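N6 adenine specific DNA methylase (Encephalitozoon cuniculi, PDB 3Q87) probably transfers methyl groups from S-adenosylmethionine to protein as the Mtq2 catalytic subunit, which with Trm112 methylates the translation termination factor eRF1. Local coordinates at residues 69-74 / 108-113; 80-85 / 114-119; 122-127 / 152-157. All coordinates share one frame; numbering follows the deposited sequence. Where two conformers were deposited one is given.

The fold is one mixed sheet whose strands lie in the order 65-67, 46-51, 26-30, 81-84, 118-124, 155-162, 142-150. Contacts 2 and 3 pair strands within it. Beside it, contact 1 sets helix 105-113 against the loop after strand 65-67, next to the adenine of S-adenosylmethionine. Contact 2 pairs strands 81-84 and 118-124, its centre about 10 Å from that of contact 1. The two touch where Phe110 packs on Val82 and Phe84, and their segments alternate along the chain. Contact 3 follows in sequence, its centre about 20 Å from that of contact 2, and pairs the same strand 118-124 with 155-162. The cofactor touches contacts 1 and 2, through the loop at 69-70 and Asn85 just past strand 81-84.

Contact 1 of 3, residues 69-74 / 108-113. With SAM (S-adenosylmethionine), chain D.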
loop_
_atom_site.group_PDB
_atom_site.type_symbol
_atom_site.label_atom_id
_atom_site.label_comp_id
_atom_site.label_asym_id
_atom_site.label_seq_id
_atom_site.Cartn_x
_atom_site.Cartn_y
_atom_site.Cartn_z
ATOM N N ASP B 69 9.798 -1.959 -1.222
ATOM C CA ASP B 69 10.397 -1.545 -2.488
ATOM C C ASP B 69 9.331 -1.726 -3.568
ATOM O O ASP B 69 8.993 -2.851 -3.936
ATOM C CB ASP B 69 11.647 -2.401 -2.764
ATOM C CG ASP B 69 12.497 -1.872 -3.919
ATOM O OD1 ASP B 69 11.996 -1.083 -4.748
ATOM O OD2 ASP B 69 13.677 -2.257 -3.989
ATOM N N LEU B 70 8.767 -0.617 -4.041
ATOM C CA LEU B 70 7.657 -0.671 -4.982
ATOM C C LEU B 70 6.583 -1.657 -4.498
ATOM O O LEU B 70 6.101 -1.514 -3.381
ATOM C CB LEU B 70 8.143 -1.015 -6.390
ATOM C CG LEU B 70 9.094 -0.017 -7.065
ATOM C CD1 LEU B 70 9.385 -0.465 -8.497
ATOM C CD2 LEU B 70 8.537 1.396 -7.066
ATOM N N LEU B 71 6.261 -2.674 -5.305
ATOM C CA LEU B 71 5.070 -3.493 -5.078
ATOM C C LEU B 71 5.327 -4.964 -4.733
ATOM O O LEU B 71 4.376 -5.718 -4.539
ATOM C CB LEU B 71 4.154 -3.420 -6.309
ATOM C CG LEU B 71 3.821 -2.022 -6.855
ATOM C CD1 LEU B 71 3.265 -2.101 -8.276
ATOM C CD2 LEU B 71 2.856 -1.317 -5.953
ATOM N N CYS B 72 6.596 -5.358 -4.641
ATOM C CA CYS B 72 6.978 -6.763 -4.461
ATOM C C CYS B 72 6.285 -7.448 -3.295
ATOM O O CYS B 72 5.969 -8.640 -3.362
ATOM C CB CYS B 72 8.499 -6.894 -4.272
ATOM S SG CYS B 72 9.510 -5.900 -5.401
ATOM N N SER B 73 6.063 -6.701 -2.218
ATOM C CA SER B 73 5.452 -7.266 -1.022
ATOM C C SER B 73 3.956 -6.946 -0.940
ATOM O O SER B 73 3.308 -7.178 0.086
ATOM C CB SER B 73 6.162 -6.727 0.217
ATOM O OG SER B 73 6.055 -5.313 0.263
ATOM N N ILE B 74 3.418 -6.416 -2.029
ATOM C CA ILE B 74 2.008 -6.070 -2.091
ATOM C C ILE B 74 1.251 -7.039 -2.984
ATOM O O ILE B 74 1.653 -7.307 -4.115
ATOM C CB ILE B 74 1.791 -4.614 -2.632
ATOM C CG1 ILE B 74 2.557 -3.599 -1.781
ATOM C CG2 ILE B 74 0.299 -4.267 -2.668
ATOM C CD1 ILE B 74 2.238 -3.686 -0.264
ATOM N N ASP B 108 10.129 3.162 -14.666
ATOM C CA ASP B 108 10.130 2.034 -15.589
ATOM C C ASP B 108 9.969 0.723 -14.833
ATOM O O ASP B 108 9.276 -0.182 -15.292
ATOM C CB ASP B 108 11.426 2.007 -16.417
ATOM C CG ASP B 108 11.448 3.067 -17.508
ATOM O OD1 ASP B 108 10.400 3.715 -17.728
ATOM O OD2 ASP B 108 12.511 3.243 -18.158
ATOM N N ARG B 109 10.611 0.619 -13.671
ATOM C CA ARG B 109 10.430 -0.561 -12.833
ATOM C C ARG B 109 8.987 -0.686 -12.363
ATOM O O ARG B 109 8.419 -1.786 -12.330
ATOM C CB ARG B 109 11.385 -0.538 -11.636
ATOM C CG ARG B 109 12.776 -1.011 -11.987
ATOM C CD ARG B 109 13.755 -0.923 -10.826
ATOM N NE ARG B 109 13.270 -1.558 -9.602
ATOM C CZ ARG B 109 13.265 -0.959 -8.413
ATOM N NH1 ARG B 109 13.739 0.278 -8.298
ATOM N NH2 ARG B 109 12.818 -1.594 -7.336
ATOM N N PHE B 110 8.397 0.448 -12.005
ATOM C CA PHE B 110 7.010 0.482 -11.557
ATOM C C PHE B 110 6.061 0.032 -12.668
ATOM O O PHE B 110 5.219 -0.827 -12.474
ATOM C CB PHE B 110 6.613 1.900 -11.108
ATOM C CG PHE B 110 5.129 2.072 -10.893
ATOM C CD1 PHE B 110 4.488 1.400 -9.867
ATOM C CD2 PHE B 110 4.375 2.898 -11.718
ATOM C CE1 PHE B 110 3.113 1.536 -9.668
ATOM C CE2 PHE B 110 3.009 3.049 -11.522
ATOM C CZ PHE B 110 2.372 2.353 -10.491
ATOM N N VAL B 111 6.201 0.640 -13.835
ATOM C CA VAL B 111 5.318 0.344 -14.953
ATOM C C VAL B 111 5.386 -1.140 -15.318
ATOM O O VAL B 111 4.367 -1.778 -15.587
ATOM C CB VAL B 111 5.686 1.221 -16.161
ATOM C CG1 VAL B 111 4.997 0.724 -17.423
ATOM C CG2 VAL B 111 5.347 2.688 -15.863
ATOM N N ASP B 112 6.584 -1.706 -15.282
ATOM C CA ASP B 112 6.723 -3.118 -15.607
ATOM C C ASP B 112 6.237 -4.110 -14.551
ATOM O O ASP B 112 6.160 -5.304 -14.821
ATOM C CB ASP B 112 8.129 -3.453 -16.080
ATOM C CG ASP B 112 8.214 -3.491 -17.590
ATOM O OD1 ASP B 112 8.357 -2.408 -18.208
ATOM O OD2 ASP B 112 8.099 -4.601 -18.158
ATOM N N ALA B 113 5.874 -3.628 -13.371
ATOM C CA ALA B 113 5.360 -4.518 -12.333
ATOM C C ALA B 113 3.886 -4.286 -11.984
ATOM O O ALA B 113 3.271 -5.117 -11.315
ATOM C CB ALA B 113 6.216 -4.415 -11.078
HETATM N N SAM D . 4.169 11.185 -1.972
HETATM C CA SAM D . 5.132 12.231 -1.602
HETATM C C SAM D . 4.694 13.562 -2.232
HETATM O O SAM D . 5.054 14.647 -1.776
HETATM O OXT SAM D . 3.962 13.584 -3.220
HETATM C CB SAM D . 6.616 11.883 -1.903
HETATM C CG SAM D . 7.152 11.791 -3.353
HETATM S SD SAM D . 8.976 11.618 -3.593
HETATM C CE SAM D . 9.253 12.466 -5.162
HETATM C "C5'" SAM D . 9.173 9.893 -4.109
HETATM C "C4'" SAM D . 9.004 8.991 -2.897
HETATM O "O4'" SAM D . 9.208 7.640 -3.279
HETATM C "C3'" SAM D . 9.996 9.298 -1.785
HETATM O "O3'" SAM D . 9.288 9.373 -0.568
HETATM C "C2'" SAM D . 10.929 8.103 -1.765
HETATM O "O2'" SAM D . 11.405 7.768 -0.482
HETATM C "C1'" SAM D . 10.026 7.020 -2.307
HETATM N N9 SAM D . 10.740 5.952 -2.991
HETATM C C8 SAM D . 11.924 6.003 -3.691
HETATM N N7 SAM D . 12.176 4.759 -4.158
HETATM C C5 SAM D . 11.156 3.937 -3.765
HETATM C C6 SAM D . 10.884 2.595 -3.961
HETATM N N6 SAM D . 11.727 1.848 -4.667
HETATM N N1 SAM D . 9.736 2.036 -3.424
HETATM C C2 SAM D . 8.843 2.800 -2.692
HETATM N N3 SAM D . 9.119 4.141 -2.504
HETATM C C4 SAM D . 10.249 4.683 -3.027
#
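A salt bridge from Asp69 to Arg109 and apolar packing of Leu70 and Leu71 on Arg109 and Phe110 join the cofactor-binding loop 69-74 to helix 105-113. The loop follows strand 65-67, and the helix packs over the sheet. Asp69 OD1 accepts from Arg109 NH2 at 2.8 Å. The donor comes from above the carboxylate plane, 36° out of it, while the oxygen stays close to the guanidinium plane. The two planes are nearly perpendicular, at 85°. Leu70 CD1 lies over one face of the same guanidinium, towards its rim, and also touches Arg109 CB at 3.7 Å. The Arg109 chain bends at chi3, which brings NE to 4.2 Å from Leu70 CD1.

Deeper in, Leu71 CD1 meets Phe110 at CE1, 3.9 Å away, and the two side chains cross obliquely. Phe110 also packs edge-to-face with Phe84 of strand 81-84. Leu71 rests on Leu28 and Leu30 of strand 26-30.

A type II' turn from Asp69 to Cys72 shapes the loop next to the cofactor. Leu70 N donates to N1 of the S-adenosylmethionine adenine at 2.9 Å, almost straight at 172°. The adenine N6 donates to Asp69 OD1, also at 2.9 Å. Further along the loop, Cys72 O accepts a hydrogen bond from Lys10 of the partner protein chain.

Asp69 OD1 is therefore gripped by two donors, the adenine amino group N6 and Arg109. Arg109, which binds the carboxylate from the helix, probably helps position it as a second-shell residue, and its positive charge probably offsets the negative charge beside the adenine.

Contact 2 of 3, residues 80-85 / 114-119; sequences DVVVFN and VTVGML. With SAM (S-adenosylmethionine), chain D.
Val82 and Val116 form the apolar centre of this contact. Val82 has two conformers. In the one described, Val82 CG2 sits 3.5 Å from Val116 CG2 and the two side chains cross at about a right angle, details that may not hold for the other. Leu119 adds to this side of the sheet, its CB 4.5 Å from Val82 CB. On the other side, Val81 and Met118 lie side by side and point the same way. Val81 CG2 touches Met118 CB at 4.1 Å, and the rest of the methionine leads away from the valine.

The backbones run parallel, with Val81 opposite Met118 and Val82 opposite Leu119. Val82 N donates to Met118 O at 3.1 Å, in the carbonyl plane. Met118 O is also approached by Val81 CA in a CA-H...O contact of 3.2 Å. At the start of the pairing, Met118 N makes only a weak bond to Asp80 O, 3.4 Å long. The Asp80 carboxylate is held elsewhere, by Ile26 N through OD2.

Past the far end of strand 81-84, Asn85 ND2 donates to the cofactor carboxylate at OXT, 3.0 Å away with an angle of 163°.

This is the strand pair of a beta-alpha-beta unit in the Rossmann-like methyltransferase fold. Helix 105-113 is the connection. Strand 26-30 borders 81-84 on its other edge, and Val83 packs on Leu13 and Leu17 of helix 8-20.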
loop_
_atom_site.group_PDB
_atom_site.type_symbol
_atom_site.label_atom_id
_atom_site.label_comp_id
_atom_site.label_asym_id
_atom_site.label_seq_id
_atom_site.Cartn_x
_atom_site.Cartn_y
_atom_site.Cartn_z
ATOM N N ASP B 80 -7.368 -1.623 -5.435
ATOM C CA ASP B 80 -8.090 -0.998 -6.555
ATOM C C ASP B 80 -7.267 0.035 -7.332
ATOM O O ASP B 80 -7.285 0.059 -8.555
ATOM C CB ASP B 80 -9.346 -0.297 -6.054
ATOM C CG ASP B 80 -10.338 -1.245 -5.420
ATOM O OD1 ASP B 80 -10.750 -2.231 -6.078
ATOM O OD2 ASP B 80 -10.715 -0.974 -4.262
ATOM N N VAL B 81 -6.590 0.920 -6.606
ATOM C CA VAL B 81 -5.876 2.037 -7.217
ATOM C C VAL B 81 -4.496 2.209 -6.596
ATOM O O VAL B 81 -4.320 2.055 -5.375
ATOM C CB VAL B 81 -6.641 3.372 -6.984
ATOM C CG1 VAL B 81 -5.846 4.586 -7.500
ATOM C CG2 VAL B 81 -8.024 3.311 -7.600
ATOM N N VAL B 82 -3.532 2.552 -7.444
ATOM C CA VAL B 82 -2.207 2.937 -7.000
ATOM C C VAL B 82 -1.938 4.402 -7.374
ATOM O O VAL B 82 -2.170 4.809 -8.512
ATOM C CB VAL B 82 -1.127 2.039 -7.654
ATOM C CG1 VAL B 82 0.270 2.579 -7.353
ATOM C CG2 VAL B 82 -1.264 0.582 -7.174
ATOM N N VAL B 83 -1.462 5.186 -6.418
ATOM C CA VAL B 83 -1.070 6.568 -6.658
ATOM C C VAL B 83 0.422 6.675 -6.363
ATOM O O VAL B 83 0.887 6.204 -5.323
ATOM C CB VAL B 83 -1.811 7.530 -5.702
ATOM C CG1 VAL B 83 -1.352 8.966 -5.950
ATOM C CG2 VAL B 83 -3.328 7.384 -5.854
ATOM N N PHE B 84 1.167 7.316 -7.253
ATOM C CA PHE B 84 2.625 7.320 -7.152
ATOM C C PHE B 84 3.239 8.622 -7.652
ATOM O O PHE B 84 3.245 8.889 -8.846
ATOM C CB PHE B 84 3.191 6.153 -7.966
ATOM C CG PHE B 84 4.645 5.861 -7.707
ATOM C CD1 PHE B 84 5.273 6.320 -6.562
ATOM C CD2 PHE B 84 5.374 5.082 -8.601
ATOM C CE1 PHE B 84 6.604 6.024 -6.323
ATOM C CE2 PHE B 84 6.702 4.776 -8.361
ATOM C CZ PHE B 84 7.319 5.245 -7.232
ATOM N N ASN B 85 3.752 9.432 -6.733
ATOM C CA ASN B 85 4.681 10.487 -7.111
ATOM C C ASN B 85 6.073 9.890 -6.957
ATOM O O ASN B 85 6.558 9.736 -5.846
ATOM C CB ASN B 85 4.491 11.724 -6.238
ATOM C CG ASN B 85 5.381 12.890 -6.662
ATOM O OD1 ASN B 85 6.084 12.815 -7.667
ATOM N ND2 ASN B 85 5.358 13.962 -5.889
ATOM N N VAL B 114 3.327 -3.157 -12.417
ATOM C CA VAL B 114 2.004 -2.749 -11.939
ATOM C C VAL B 114 0.900 -3.525 -12.653
ATOM O O VAL B 114 0.948 -3.710 -13.869
ATOM C CB VAL B 114 1.780 -1.199 -12.063
ATOM C CG1 VAL B 114 1.753 -0.762 -13.525
ATOM C CG2 VAL B 114 0.494 -0.782 -11.359
ATOM N N THR B 115 -0.081 -4.002 -11.896
ATOM C CA THR B 115 -1.163 -4.792 -12.484
ATOM C C THR B 115 -2.545 -4.393 -11.977
ATOM O O THR B 115 -3.533 -5.003 -12.368
ATOM C CB THR B 115 -0.985 -6.322 -12.240
ATOM O OG1 THR B 115 -1.099 -6.605 -10.841
ATOM C CG2 THR B 115 0.371 -6.806 -12.740
ATOM N N VAL B 116 -2.623 -3.386 -11.106
ATOM C CA VAL B 116 -3.917 -2.975 -10.550
ATOM C C VAL B 116 -4.797 -2.358 -11.632
ATOM O O VAL B 116 -4.309 -1.977 -12.685
ATOM C CB VAL B 116 -3.769 -1.959 -9.415
ATOM C CG1 VAL B 116 -3.069 -2.589 -8.226
ATOM C CG2 VAL B 116 -3.023 -0.721 -9.921
ATOM N N GLY B 117 -6.092 -2.258 -11.364
ATOM C CA GLY B 117 -7.035 -1.802 -12.370
ATOM C C GLY B 117 -6.882 -0.340 -12.767
ATOM O O GLY B 117 -7.181 0.028 -13.902
ATOM N N MET B 118 -6.414 0.490 -11.836
ATOM C CA MET B 118 -6.296 1.928 -12.075
ATOM C C MET B 118 -5.084 2.524 -11.377
ATOM O O MET B 118 -4.747 2.127 -10.262
ATOM C CB MET B 118 -7.550 2.633 -11.574
ATOM C CG MET B 118 -7.740 4.036 -12.132
ATOM S SD MET B 118 -9.229 4.783 -11.446
ATOM C CE MET B 118 -10.445 3.578 -11.966
ATOM N N LEU B 119 -4.438 3.488 -12.023
ATOM C CA LEU B 119 -3.279 4.145 -11.432
ATOM C C LEU B 119 -3.198 5.626 -11.779
ATOM O O LEU B 119 -3.671 6.060 -12.835
ATOM C CB LEU B 119 -1.982 3.435 -11.840
ATOM C CG LEU B 119 -1.626 3.351 -13.325
ATOM C CD1 LEU B 119 -0.890 4.598 -13.800
ATOM C CD2 LEU B 119 -0.774 2.112 -13.564
HETATM N N SAM D . 4.169 11.185 -1.972
HETATM C CA SAM D . 5.132 12.231 -1.602
HETATM C C SAM D . 4.694 13.562 -2.232
HETATM O O SAM D . 5.054 14.647 -1.776
HETATM O OXT SAM D . 3.962 13.584 -3.220
HETATM C CB SAM D . 6.616 11.883 -1.903
HETATM C CG SAM D . 7.152 11.791 -3.353
HETATM S SD SAM D . 8.976 11.618 -3.593
HETATM C CE SAM D . 9.253 12.466 -5.162
HETATM C "C5'" SAM D . 9.173 9.893 -4.109
HETATM C "C4'" SAM D . 9.004 8.991 -2.897
HETATM O "O4'" SAM D . 9.208 7.640 -3.279
HETATM C "C3'" SAM D . 9.996 9.298 -1.785
HETATM O "O3'" SAM D . 9.288 9.373 -0.568
HETATM C "C2'" SAM D . 10.929 8.103 -1.765
HETATM O "O2'" SAM D . 11.405 7.768 -0.482
HETATM C "C1'" SAM D . 10.026 7.020 -2.307
HETATM N N9 SAM D . 10.740 5.952 -2.991
HETATM C C8 SAM D . 11.924 6.003 -3.691
HETATM N N7 SAM D . 12.176 4.759 -4.158
HETATM C C5 SAM D . 11.156 3.937 -3.765
HETATM C C6 SAM D . 10.884 2.595 -3.961
HETATM N N6 SAM D . 11.727 1.848 -4.667
HETATM N N1 SAM D . 9.736 2.036 -3.424
HETATM C C2 SAM D . 8.843 2.800 -2.692
HETATM N N3 SAM D . 9.119 4.141 -2.504
HETATM C C4 SAM D . 10.249 4.683 -3.027
#

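Contact 3 of 3, residues 122-127 / 152-157; sequences LVIEAN and LGETVY
Glu154 brings its carboxylate to the backbone turn at 125-127. OE2 accepts from Ala126 N at 2.7 Å, with the donor nearly in line with the C-O bond. The other oxygen, OE1, touches Ile124 CD1, and the two side chains cross at about a right angle.

Thr155 grips Glu125 in two ways. Its carbonyl O accepts from Glu125 N at 3.2 Å. Its OG1, between the backbone N and the carbonyl carbon (chi1 68°), donates to Glu125 OE1 from well above the carboxylate plane.

From here strand 155-162 runs against both its neighbours, 118-124 and 142-150. The strand order 3-2-1-4-5-7-6, with this one reversed strand, is that of the class I methyltransferase fold. Val156 stands opposite Ile124 in a non-hydrogen-bonded pair. Its CG1 meets Leu122 CD1 at 3.6 Å, and both side chains also touch Asp9 and Thr12 of helix 8-20.

Tyr157 and Val123 form a hydrogen-bonded pair. Tyr157 N donates to Val123 O at 2.8 Å, and Val123 N returns a bond to Tyr157 O at 2.9 Å. The tyrosine ring, with CG anti to the carbonyl carbon (chi1 -57°), has Val123 O at its edge. Its OH donates to the anti lone pair of Glu125 OE1 at 2.9 Å, giving that oxygen a second hydroxyl donor beside Thr155.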
loop_
_atom_site.group_PDB
_atom_site.type_symbol
_atom_site.label_atom_id
_atom_site.label_comp_id
_atom_site.label_asym_id
_atom_site.label_seq_id
_atom_site.Cartn_x
_atom_site.Cartn_y
_atom_site.Cartn_z
ATOM N N LEU B 122 2.734 10.506 -11.512
ATOM C CA LEU B 122 3.272 11.818 -11.826
ATOM C C LEU B 122 4.618 11.668 -12.513
ATOM O O LEU B 122 5.446 10.860 -12.111
ATOM C CB LEU B 122 3.416 12.689 -10.570
ATOM C CG LEU B 122 3.956 14.115 -10.813
ATOM C CD1 LEU B 122 3.499 15.046 -9.713
ATOM C CD2 LEU B 122 5.484 14.162 -10.937
ATOM N N VAL B 123 4.826 12.465 -13.555
ATOM C CA VAL B 123 6.052 12.428 -14.310
ATOM C C VAL B 123 6.408 13.874 -14.670
ATOM O O VAL B 123 5.559 14.739 -14.602
ATOM C CB VAL B 123 5.866 11.574 -15.578
ATOM C CG1 VAL B 123 6.938 11.875 -16.566
ATOM C CG2 VAL B 123 5.840 10.081 -15.228
ATOM N N ILE B 124 7.665 14.139 -15.009
ATOM C CA ILE B 124 8.037 15.458 -15.506
ATOM C C ILE B 124 8.497 15.379 -16.965
ATOM O O ILE B 124 8.752 14.301 -17.479
ATOM C CB ILE B 124 9.120 16.126 -14.634
ATOM C CG1 ILE B 124 10.400 15.292 -14.636
ATOM C CG2 ILE B 124 8.598 16.344 -13.212
ATOM C CD1 ILE B 124 11.582 16.006 -13.997
ATOM N N GLU B 125 8.591 16.528 -17.627
ATOM C CA GLU B 125 8.912 16.563 -19.049
ATOM C C GLU B 125 10.195 15.793 -19.355
ATOM O O GLU B 125 10.291 15.096 -20.370
ATOM C CB GLU B 125 9.030 18.011 -19.527
ATOM C CG GLU B 125 8.950 18.192 -21.031
ATOM C CD GLU B 125 8.720 19.647 -21.412
ATOM O OE1 GLU B 125 7.552 20.101 -21.383
ATOM O OE2 GLU B 125 9.707 20.341 -21.733
ATOM N N ALA B 126 11.176 15.903 -18.467
ATOM C CA ALA B 126 12.461 15.250 -18.695
ATOM C C ALA B 126 12.377 13.717 -18.734
ATOM O O ALA B 126 13.241 13.056 -19.320
ATOM C CB ALA B 126 13.482 15.713 -17.676
ATOM N N ASN B 127 11.339 13.151 -18.125
ATOM C CA ASN B 127 11.176 11.699 -18.127
ATOM C C ASN B 127 10.716 11.146 -19.473
ATOM O O ASN B 127 10.709 9.933 -19.677
ATOM C CB ASN B 127 10.192 11.261 -17.037
ATOM C CG ASN B 127 10.624 11.702 -15.657
ATOM O OD1 ASN B 127 11.812 11.761 -15.362
ATOM N ND2 ASN B 127 9.663 12.008 -14.806
ATOM N N LEU B 152 7.674 25.620 -10.437
ATOM C CA LEU B 152 9.060 26.072 -10.284
ATOM C C LEU B 152 10.054 24.981 -10.656
ATOM O O LEU B 152 10.241 24.023 -9.904
ATOM C CB LEU B 152 9.330 26.491 -8.840
ATOM C CG LEU B 152 8.683 27.794 -8.402
ATOM C CD1 LEU B 152 8.802 27.932 -6.906
ATOM C CD2 LEU B 152 9.331 28.971 -9.127
ATOM N N GLY B 153 10.700 25.118 -11.807
ATOM C CA GLY B 153 11.715 24.154 -12.183
ATOM C C GLY B 153 11.387 23.335 -13.410
ATOM O O GLY B 153 12.232 23.174 -14.280
ATOM N N GLU B 154 10.170 22.804 -13.491
ATOM C CA GLU B 154 9.788 22.014 -14.664
ATOM C C GLU B 154 8.285 21.947 -14.877
ATOM O O GLU B 154 7.520 22.682 -14.256
ATOM C CB GLU B 154 10.387 20.597 -14.601
ATOM C CG GLU B 154 10.401 19.858 -15.952
ATOM C CD GLU B 154 11.627 18.977 -16.131
ATOM O OE1 GLU B 154 12.606 19.153 -15.372
ATOM O OE2 GLU B 154 11.623 18.116 -17.035
ATOM N N THR B 155 7.867 21.074 -15.781
ATOM C CA THR B 155 6.451 20.904 -16.052
ATOM C C THR B 155 6.024 19.507 -15.622
ATOM O O THR B 155 6.674 18.517 -15.940
ATOM C CB THR B 155 6.125 21.119 -17.537
ATOM O OG1 THR B 155 6.706 20.062 -18.309
ATOM C CG2 THR B 155 6.693 22.446 -18.020
ATOM N N VAL B 156 4.920 19.442 -14.901
ATOM C CA VAL B 156 4.461 18.196 -14.325
ATOM C C VAL B 156 3.334 17.590 -15.153
ATOM O O VAL B 156 2.413 18.298 -15.563
ATOM C CB VAL B 156 3.954 18.444 -12.895
ATOM C CG1 VAL B 156 3.085 17.299 -12.433
ATOM C CG2 VAL B 156 5.117 18.649 -11.967
ATOM N N TYR B 157 3.408 16.281 -15.389
ATOM C CA TYR B 157 2.340 15.542 -16.056
ATOM C C TYR B 157 1.734 14.480 -15.145
ATOM O O TYR B 157 2.439 13.632 -14.600
ATOM C CB TYR B 157 2.864 14.874 -17.326
ATOM C CG TYR B 157 3.487 15.838 -18.315
ATOM C CD1 TYR B 157 2.821 16.194 -19.484
ATOM C CD2 TYR B 157 4.736 16.394 -18.078
ATOM C CE1 TYR B 157 3.382 17.077 -20.392
ATOM C CE2 TYR B 157 5.312 17.278 -18.983
ATOM C CZ TYR B 157 4.630 17.616 -20.138
ATOM O OH TYR B 157 5.193 18.490 -21.036
#